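Local coordinates for ABC transporter sugar binding protein (Xanthomonas axonopodis pv. citri, PDB 3UOR), which probably binds maltose or related sugars in the periplasm as the solute-binding component of an ABC importer, at residues V142-L147 with G338-R343; A186-L191 with G257-Y262; G216-A221 with Q403-R408. All blocks are in the same frame, centred on the assembly; numbering follows the deposited sequence.

Contact 1: residues V142-L147 with G338-R343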
loop_
_atom_site.group_PDB
_atom_site.type_symbol
_atom_site.label_atom_id
_atom_site.label_comp_id
_atom_site.label_asym_id
_atom_site.label_seq_id
_atom_site.Cartn_x
_atom_site.Cartn_y
_atom_site.Cartn_z
ATOM N N VAL A 142 -1.738 6.365 -3.469
ATOM C CA VAL A 142 -1.265 5.609 -2.317
ATOM C C VAL A 142 -2.282 4.530 -1.957
ATOM O O VAL A 142 -3.495 4.769 -1.948
ATOM C CB VAL A 142 -1.071 6.512 -1.089
ATOM C CG1 VAL A 142 -0.405 5.756 0.058
ATOM C CG2 VAL A 142 -0.239 7.715 -1.456
ATOM N N ASP A 143 -1.771 3.337 -1.692
ATOM C CA ASP A 143 -2.583 2.259 -1.157
ATOM C C ASP A 143 -2.090 2.023 0.260
ATOM O O ASP A 143 -0.912 1.760 0.473
ATOM C CB ASP A 143 -2.396 1.013 -2.015
ATOM C CG ASP A 143 -3.015 -0.233 -1.394
ATOM O OD1 ASP A 143 -3.680 -0.135 -0.338
ATOM O OD2 ASP A 143 -2.830 -1.316 -1.974
ATOM N N THR A 144 -2.973 2.158 1.239
ATOM C CA THR A 144 -2.627 1.762 2.597
ATOM C C THR A 144 -3.837 1.051 3.213
ATOM O O THR A 144 -4.948 1.188 2.707
ATOM C CB THR A 144 -2.182 2.965 3.449
ATOM O OG1 THR A 144 -1.638 2.501 4.695
ATOM C CG2 THR A 144 -3.361 3.855 3.744
ATOM N N ARG A 145 -3.621 0.288 4.285
ATOM C CA ARG A 145 -4.658 -0.586 4.834
ATOM C C ARG A 145 -5.043 -0.158 6.236
ATOM O O ARG A 145 -4.183 0.121 7.057
ATOM C CB ARG A 145 -4.139 -2.040 4.877
ATOM C CG ARG A 145 -3.590 -2.533 3.523
ATOM C CD ARG A 145 -4.644 -2.366 2.435
ATOM N NE ARG A 145 -4.105 -2.628 1.100
ATOM C CZ ARG A 145 -3.889 -3.848 0.607
ATOM N NH1 ARG A 145 -4.170 -4.927 1.340
ATOM N NH2 ARG A 145 -3.391 -3.990 -0.621
ATOM N N LEU A 146 -6.336 -0.097 6.517
ATOM C CA LEU A 146 -6.785 0.352 7.831
ATOM C C LEU A 146 -8.125 -0.326 8.111
ATOM O O LEU A 146 -8.541 -1.203 7.347
ATOM C CB LEU A 146 -6.862 1.899 7.878
ATOM C CG LEU A 146 -7.624 2.647 6.780
ATOM C CD1 LEU A 146 -9.056 2.138 6.668
ATOM C CD2 LEU A 146 -7.606 4.199 6.975
ATOM N N LEU A 147 -8.817 0.060 9.181
ATOM C CA LEU A 147 -10.032 -0.663 9.578
ATOM C C LEU A 147 -11.330 -0.109 9.016
ATOM O O LEU A 147 -11.685 1.019 9.292
ATOM C CB LEU A 147 -10.160 -0.704 11.107
ATOM C CG LEU A 147 -8.955 -1.238 11.878
ATOM C CD1 LEU A 147 -9.130 -0.940 13.356
ATOM C CD2 LEU A 147 -8.775 -2.739 11.653
ATOM N N GLY A 338 -11.159 6.038 -6.522
ATOM C CA GLY A 338 -10.945 5.848 -5.091
ATOM C C GLY A 338 -9.488 5.848 -4.643
ATOM O O GLY A 338 -9.217 5.715 -3.456
ATOM N N ASP A 339 -8.552 6.005 -5.581
ATOM C CA ASP A 339 -7.121 5.986 -5.260
ATOM C C ASP A 339 -6.722 7.210 -4.465
ATOM O O ASP A 339 -7.148 8.322 -4.765
ATOM C CB ASP A 339 -6.266 5.862 -6.523
ATOM C CG ASP A 339 -6.388 4.491 -7.170
ATOM O OD1 ASP A 339 -6.849 3.573 -6.481
ATOM O OD2 ASP A 339 -6.044 4.326 -8.354
ATOM N N LEU A 340 -5.916 7.003 -3.435
ATOM C CA LEU A 340 -5.658 8.078 -2.481
ATOM C C LEU A 340 -4.610 9.051 -2.998
ATOM O O LEU A 340 -3.546 8.654 -3.458
ATOM C CB LEU A 340 -5.194 7.520 -1.134
ATOM C CG LEU A 340 -6.033 6.436 -0.442
ATOM C CD1 LEU A 340 -5.252 5.979 0.790
ATOM C CD2 LEU A 340 -7.399 7.001 -0.057
ATOM N N PRO A 341 -4.907 10.341 -2.912
ATOM C CA PRO A 341 -3.894 11.326 -3.301
ATOM C C PRO A 341 -2.681 11.204 -2.402
ATOM O O PRO A 341 -2.827 10.929 -1.210
ATOM C CB PRO A 341 -4.600 12.654 -3.055
ATOM C CG PRO A 341 -6.066 12.345 -3.307
ATOM C CD PRO A 341 -6.224 10.951 -2.680
ATOM N N PRO A 342 -1.490 11.432 -2.958
ATOM C CA PRO A 342 -0.253 11.311 -2.175
ATOM C C PRO A 342 0.211 12.630 -1.589
ATOM O O PRO A 342 1.305 12.643 -1.030
ATOM C CB PRO A 342 0.766 10.852 -3.217
ATOM C CG PRO A 342 0.300 11.467 -4.476
ATOM C CD PRO A 342 -1.224 11.519 -4.401
ATOM N N ARG A 343 -0.578 13.705 -1.701
ATOM C CA ARG A 343 -0.123 15.020 -1.198
ATOM C C ARG A 343 -1.169 15.776 -0.376
ATOM O O ARG A 343 -2.353 15.639 -0.608
ATOM C CB ARG A 343 0.420 15.909 -2.341
ATOM C CG ARG A 343 -0.551 16.194 -3.469
ATOM C CD ARG A 343 0.107 16.986 -4.617
ATOM N NE ARG A 343 0.789 18.190 -4.141
ATOM C CZ ARG A 343 1.361 19.087 -4.945
ATOM N NH1 ARG A 343 1.307 18.935 -6.269
ATOM N NH2 ARG A 343 1.991 20.136 -4.430
#
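V142 and L340 face each other as a single antiparallel, hydrogen-bonded bridge, their CA atoms 5.0 Å apart. The evidence for the pairing is one backbone bond, V142 N to L340 O at 2.9 Å, which reaches the acceptor in the carbonyl plane on a lone pair, with an N-H...O angle of 145°. The V142 carbonyl oxygen meets carbon instead, as the side chain of L340 makes clear when traced outward. Its CB lies 3.3 Å from V142 O, and CG remains close to that same oxygen. CG anti to its own carbonyl carbon, chi1 -52°, keeps the leucine branch along V142 O. CD1 then passes V142 O and ends 4.1 Å from T144 CG2, where the two side chains cross at about a right angle. V142 itself makes the other apolar touch: its CG2, anti to the carbonyl carbon, meets P342 CA and CB, each at 3.7 Å. The same methyl approaches P341 O, an oxygen that is hydrogen-bonded by W347 NE1.

T144 gives only its methyl to this interface. Its OG1 is turned elsewhere and is hydrogen-bonded to I299 O and Q364 NE2. F361 of helix 359-364 also packs on L340.

The contact thus joins strand 134-150 to the loop that follows helix 327-337, about 7 Å from the centre of the molecule (centre to centre). That strand is interrupted by a short loop and pairs with 303-307 as well as with 259-264 and 284-287, consistent with a long strand running between the two lobes of a periplasmic binding protein. Its chemistry is one backbone hydrogen bond packed round by aliphatic groups; all the touching residues are buried, so water is unlikely to compete strongly for that single bond.

Contact 2: residues A186-L191 with G257-Y262; sequences AILMPL and GYYAFY
L188 lies over the ring of Y259, its CB 3.5 Å from the centroid and 5° off the normal, a CH-pi contact placed squarely at the centre of the face. The leucine branch continues along the ring: CD2 reaches CZ of Y259 at 3.3 Å. With CG anti to the backbone N (chi1 171°), the L188 side chain lies side by side with that of Y262, pointing the same way, and CD2 meets Y262 CD1 at 3.7 Å. The Y262 ring turns an edge to L188 O. I187 and F261 point to the other face of the sheet, where their side chains cross obliquely, I187 CG1 to F261 CB 3.7 Å.

Parallel register, I187 with F261 and L188 with Y262, is fixed by F261 N to A186 O at 2.7 Å and L188 N to F261 O at 2.9 Å. A260 N adds a weak bond to A186 O, so that oxygen receives two amides where both chains turn a corner.

Strand 187-188 thereby joins strand 259-264 in the mixed sheet. Helix 166-180 covers the face bearing I187, through M169 and M173, while helix 250-256 backs the tyrosines and its V250 O holds Y259 OH.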
loop_
_atom_site.group_PDB
_atom_site.type_symbol
_atom_site.label_atom_id
_atom_site.label_comp_id
_atom_site.label_asym_id
_atom_site.label_seq_id
_atom_site.Cartn_x
_atom_site.Cartn_y
_atom_site.Cartn_z
ATOM N N ALA A 186 -14.608 -10.685 15.639
ATOM C CA ALA A 186 -14.386 -9.253 15.747
ATOM C C ALA A 186 -13.806 -8.681 14.442
ATOM O O ALA A 186 -14.230 -7.630 13.983
ATOM C CB ALA A 186 -13.481 -8.942 16.927
ATOM N N ILE A 187 -12.856 -9.387 13.830
ATOM C CA ILE A 187 -12.125 -8.828 12.691
ATOM C C ILE A 187 -11.759 -9.893 11.663
ATOM O O ILE A 187 -11.437 -11.031 12.020
ATOM C CB ILE A 187 -10.826 -8.136 13.157
ATOM C CG1 ILE A 187 -10.129 -7.414 12.000
ATOM C CG2 ILE A 187 -9.875 -9.153 13.769
ATOM C CD1 ILE A 187 -8.968 -6.529 12.482
ATOM N N LEU A 188 -11.806 -9.510 10.391
ATOM C CA LEU A 188 -11.378 -10.367 9.298
ATOM C C LEU A 188 -10.030 -9.917 8.718
ATOM O O LEU A 188 -9.893 -8.788 8.239
ATOM C CB LEU A 188 -12.429 -10.379 8.181
ATOM C CG LEU A 188 -11.952 -11.090 6.914
ATOM C CD1 LEU A 188 -11.768 -12.571 7.191
ATOM C CD2 LEU A 188 -12.919 -10.877 5.754
ATOM N N MET A 189 -9.049 -10.812 8.783
ATOM C CA MET A 189 -7.727 -10.625 8.206
ATOM C C MET A 189 -7.359 -11.944 7.529
ATOM O O MET A 189 -6.835 -12.852 8.180
ATOM C CB MET A 189 -6.685 -10.352 9.301
ATOM C CG MET A 189 -6.944 -9.131 10.175
ATOM S SD MET A 189 -5.568 -8.770 11.296
ATOM C CE MET A 189 -5.638 -10.231 12.381
ATOM N N PRO A 190 -7.639 -12.066 6.225
ATOM C CA PRO A 190 -7.397 -13.338 5.527
ATOM C C PRO A 190 -5.940 -13.774 5.619
ATOM O O PRO A 190 -5.056 -12.979 5.340
ATOM C CB PRO A 190 -7.775 -13.028 4.078
ATOM C CG PRO A 190 -8.681 -11.837 4.163
ATOM C CD PRO A 190 -8.180 -11.029 5.333
ATOM N N LEU A 191 -5.708 -15.029 5.998
ATOM C CA LEU A 191 -4.367 -15.554 6.254
ATOM C C LEU A 191 -3.464 -15.643 5.015
ATOM O O LEU A 191 -2.250 -15.805 5.141
ATOM C CB LEU A 191 -4.479 -16.930 6.913
ATOM C CG LEU A 191 -4.893 -16.900 8.385
ATOM C CD1 LEU A 191 -5.265 -18.288 8.891
ATOM C CD2 LEU A 191 -3.775 -16.301 9.229
ATOM N N GLY A 257 -22.696 -9.099 9.548
ATOM C CA GLY A 257 -22.268 -9.134 10.933
ATOM C C GLY A 257 -21.397 -10.329 11.308
ATOM O O GLY A 257 -21.147 -10.559 12.491
ATOM N N TYR A 258 -20.923 -11.078 10.316
ATOM C CA TYR A 258 -19.991 -12.186 10.566
ATOM C C TYR A 258 -18.708 -11.693 11.249
ATOM O O TYR A 258 -18.055 -12.434 11.981
ATOM C CB TYR A 258 -19.655 -12.929 9.261
ATOM C CG TYR A 258 -18.766 -14.165 9.423
ATOM C CD1 TYR A 258 -19.006 -15.103 10.425
ATOM C CD2 TYR A 258 -17.714 -14.409 8.546
ATOM C CE1 TYR A 258 -18.200 -16.239 10.561
ATOM C CE2 TYR A 258 -16.907 -15.544 8.671
ATOM C CZ TYR A 258 -17.153 -16.448 9.678
ATOM O OH TYR A 258 -16.349 -17.562 9.791
ATOM N N TYR A 259 -18.351 -10.435 11.001
ATOM C CA TYR A 259 -17.238 -9.797 11.694
ATOM C C TYR A 259 -17.461 -8.296 11.684
ATOM O O TYR A 259 -18.019 -7.763 10.727
ATOM C CB TYR A 259 -15.892 -10.156 11.039
ATOM C CG TYR A 259 -15.926 -10.195 9.529
ATOM C CD1 TYR A 259 -16.082 -11.399 8.851
ATOM C CD2 TYR A 259 -15.811 -9.034 8.785
ATOM C CE1 TYR A 259 -16.123 -11.442 7.491
ATOM C CE2 TYR A 259 -15.857 -9.065 7.408
ATOM C CZ TYR A 259 -16.014 -10.273 6.767
ATOM O OH TYR A 259 -16.046 -10.321 5.393
ATOM N N ALA A 260 -17.013 -7.626 12.746
ATOM C CA ALA A 260 -17.227 -6.195 12.919
ATOM C C ALA A 260 -16.209 -5.311 12.185
ATOM O O ALA A 260 -16.555 -4.205 11.707
ATOM C CB ALA A 260 -17.231 -5.869 14.408
ATOM N N PHE A 261 -14.955 -5.779 12.127
ATOM C CA PHE A 261 -13.869 -5.055 11.449
ATOM C C PHE A 261 -13.331 -5.828 10.257
ATOM O O PHE A 261 -13.287 -7.068 10.246
ATOM C CB PHE A 261 -12.664 -4.794 12.377
ATOM C CG PHE A 261 -12.993 -4.070 13.655
ATOM C CD1 PHE A 261 -14.114 -3.260 13.757
ATOM C CD2 PHE A 261 -12.144 -4.178 14.754
ATOM C CE1 PHE A 261 -14.389 -2.577 14.932
ATOM C CE2 PHE A 261 -12.415 -3.507 15.930
ATOM C CZ PHE A 261 -13.535 -2.701 16.021
ATOM N N TYR A 262 -12.858 -5.075 9.275
ATOM C CA TYR A 262 -12.191 -5.627 8.116
ATOM C C TYR A 262 -10.990 -4.724 7.841
ATOM O O TYR A 262 -11.146 -3.523 7.610
ATOM C CB TYR A 262 -13.160 -5.668 6.934
ATOM C CG TYR A 262 -12.590 -6.181 5.631
ATOM C CD1 TYR A 262 -11.801 -7.319 5.586
ATOM C CD2 TYR A 262 -12.896 -5.554 4.434
ATOM C CE1 TYR A 262 -11.296 -7.796 4.381
ATOM C CE2 TYR A 262 -12.397 -6.025 3.209
ATOM C CZ TYR A 262 -11.599 -7.138 3.197
ATOM O OH TYR A 262 -11.109 -7.593 1.997
#

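Contact 3: residues G216-A221 with Q403-R408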
loop_
_atom_site.group_PDB
_atom_site.type_symbol
_atom_site.label_atom_id
_atom_site.label_comp_id
_atom_site.label_asym_id
_atom_site.label_seq_id
_atom_site.Cartn_x
_atom_site.Cartn_y
_atom_site.Cartn_z
ATOM N N GLY A 216 18.011 -10.847 7.060
ATOM C CA GLY A 216 16.684 -10.682 7.620
ATOM C C GLY A 216 16.810 -10.256 9.073
ATOM O O GLY A 216 17.785 -10.588 9.726
ATOM N N ASN A 217 15.839 -9.507 9.576
ATOM C CA ASN A 217 15.846 -9.118 10.970
ATOM C C ASN A 217 14.524 -9.486 11.590
ATOM O O ASN A 217 14.036 -8.774 12.470
ATOM C CB ASN A 217 16.072 -7.610 11.135
ATOM C CG ASN A 217 16.342 -7.221 12.582
ATOM O OD1 ASN A 217 17.031 -7.928 13.299
ATOM N ND2 ASN A 217 15.803 -6.088 13.008
ATOM N N PHE A 218 13.946 -10.595 11.141
ATOM C CA PHE A 218 12.663 -11.038 11.670
ATOM C C PHE A 218 12.789 -11.621 13.075
ATOM O O PHE A 218 11.807 -11.695 13.823
ATOM C CB PHE A 218 11.955 -11.971 10.685
ATOM C CG PHE A 218 11.558 -11.279 9.401
ATOM C CD1 PHE A 218 10.299 -10.717 9.261
ATOM C CD2 PHE A 218 12.460 -11.152 8.362
ATOM C CE1 PHE A 218 9.927 -10.057 8.091
ATOM C CE2 PHE A 218 12.105 -10.502 7.192
ATOM C CZ PHE A 218 10.835 -9.947 7.056
ATOM N N ARG A 219 14.010 -11.988 13.450
ATOM C CA ARG A 219 14.289 -12.372 14.831
ATOM C C ARG A 219 14.371 -11.172 15.784
ATOM O O ARG A 219 14.501 -11.335 17.007
ATOM C CB ARG A 219 15.590 -13.171 14.903
ATOM C CG ARG A 219 15.419 -14.654 14.535
ATOM C CD ARG A 219 16.763 -15.336 14.461
ATOM N NE ARG A 219 17.563 -14.800 13.369
ATOM C CZ ARG A 219 18.805 -15.181 13.111
ATOM N NH1 ARG A 219 19.388 -16.093 13.881
ATOM N NH2 ARG A 219 19.460 -14.641 12.092
ATOM N N GLY A 220 14.330 -9.968 15.224
ATOM C CA GLY A 220 14.391 -8.755 16.037
ATOM C C GLY A 220 13.161 -8.578 16.908
ATOM O O GLY A 220 12.123 -9.208 16.660
ATOM N N ALA A 221 13.271 -7.722 17.927
ATOM C CA ALA A 221 12.156 -7.472 18.850
ATOM C C ALA A 221 10.874 -7.013 18.159
ATOM O O ALA A 221 9.776 -7.425 18.524
ATOM C CB ALA A 221 12.564 -6.463 19.946
ATOM N N GLN A 403 13.146 -17.698 13.426
ATOM C CA GLN A 403 14.439 -18.291 13.110
ATOM C C GLN A 403 14.425 -18.797 11.669
ATOM O O GLN A 403 15.357 -18.572 10.877
ATOM C CB GLN A 403 14.701 -19.466 14.067
ATOM C CG GLN A 403 16.014 -20.189 13.822
ATOM C CD GLN A 403 17.034 -19.916 14.917
ATOM O OE1 GLN A 403 16.677 -19.499 16.023
ATOM N NE2 GLN A 403 18.310 -20.149 14.613
ATOM N N GLU A 404 13.352 -19.499 11.344
ATOM C CA GLU A 404 13.194 -20.093 10.030
ATOM C C GLU A 404 13.021 -18.993 8.985
ATOM O O GLU A 404 13.605 -19.064 7.911
ATOM C CB GLU A 404 11.977 -21.018 10.032
ATOM C CG GLU A 404 11.652 -21.590 8.677
ATOM C CD GLU A 404 10.556 -22.655 8.702
ATOM O OE1 GLU A 404 10.117 -23.096 9.792
ATOM O OE2 GLU A 404 10.139 -23.054 7.597
ATOM N N LEU A 405 12.221 -17.972 9.306
ATOM C CA LEU A 405 12.008 -16.860 8.368
ATOM C C LEU A 405 13.329 -16.184 8.036
ATOM O O LEU A 405 13.656 -16.022 6.862
ATOM C CB LEU A 405 10.998 -15.852 8.917
ATOM C CG LEU A 405 10.604 -14.665 8.039
ATOM C CD1 LEU A 405 10.174 -15.099 6.631
ATOM C CD2 LEU A 405 9.477 -13.917 8.724
ATOM N N ASP A 406 14.100 -15.814 9.058
ATOM C CA ASP A 406 15.451 -15.287 8.827
ATOM C C ASP A 406 16.341 -16.191 7.951
ATOM O O ASP A 406 17.081 -15.688 7.087
ATOM C CB ASP A 406 16.159 -14.926 10.146
ATOM C CG ASP A 406 15.850 -13.491 10.596
ATOM O OD1 ASP A 406 15.254 -12.727 9.795
ATOM O OD2 ASP A 406 16.216 -13.120 11.732
ATOM N N GLN A 407 16.279 -17.507 8.166
ATOM C CA GLN A 407 17.030 -18.428 7.320
ATOM C C GLN A 407 16.594 -18.282 5.876
ATOM O O GLN A 407 17.428 -18.170 5.001
ATOM C CB GLN A 407 16.860 -19.895 7.743
ATOM C CG GLN A 407 17.544 -20.279 9.035
ATOM C CD GLN A 407 17.392 -21.769 9.341
ATOM O OE1 GLN A 407 16.990 -22.158 10.446
ATOM N NE2 GLN A 407 17.701 -22.611 8.348
ATOM N N ARG A 408 15.289 -18.305 5.621
ATOM C CA ARG A 408 14.800 -18.150 4.250
ATOM C C ARG A 408 15.218 -16.788 3.689
ATOM O O ARG A 408 15.663 -16.684 2.547
ATOM C CB ARG A 408 13.274 -18.305 4.185
ATOM C CG ARG A 408 12.756 -19.713 4.589
ATOM C CD ARG A 408 13.417 -20.840 3.761
ATOM N NE ARG A 408 13.835 -21.942 4.631
ATOM C CZ ARG A 408 15.095 -22.312 4.827
ATOM N NH1 ARG A 408 16.069 -21.702 4.188
ATOM N NH2 ARG A 408 15.380 -23.305 5.655
HETATM O O HOH W 1 18.587 -17.654 16.584
#
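D406 carries the polar part of the contact, reaching from helix 398-412 into the turn at 216-221. Three bonds hold its carboxylate. F218 N meets OD1 at 2.8 Å on the syn side. R219 N reaches OD2 at 3.0 Å from above the carboxylate plane. The salt bridge is R219 NE to OD2 at 2.7 Å, nearly straight at 170°, using the anti lone pair of OD2 and lying in the guanidinium plane; the two flat groups are nonetheless twisted 73° apart. The bend at chi3 (-66°) turns the NE edge of the guanidinium to D406 OD2.

The receiving loop is a type I beta turn from N217 to G220, closed by G220 N to N217 O, and G220 then occupies the N-cap position of helix 221-235. A buried carboxylate thus binds consecutive turn amides, fixing the lead-in to one helix against the side of another. N217 ND2 is held separately, by R207 O.

Apolar contact lies on the inner side. L405 CD2 touches F218 CD1 at 3.3 Å, and L405 CG sits over the ring face, offset toward its rim. F223 meets the F218 ring edge-to-face, and I380 adds a neighbour from helix 377-394.

On the more exposed side a water accepts from R219 NH1 at 3.2 Å and donates to Q403 OE1 at 2.7 Å.

In the fold
Contacts 1 and 2 belong to the same mixed sheet, in which strands 134-150 and 259-264 are neighbours; they meet through L147 CD2 and I187 CD1, 3.9 Å apart, although their centres lie about 20 Å apart. Both are fully buried and rest on backbone bonds with apolar side chains, but contact 1 has a single bridge to a loop, whereas contact 2 has two parallel pairs and aromatic packing. Contact 3 is only partly buried, shares no strand or helix with them and keeps about 12 Å or more between nearest atoms. There a side-chain carboxylate, an arginine and a water replace strand pairing, joining a turn to a helix.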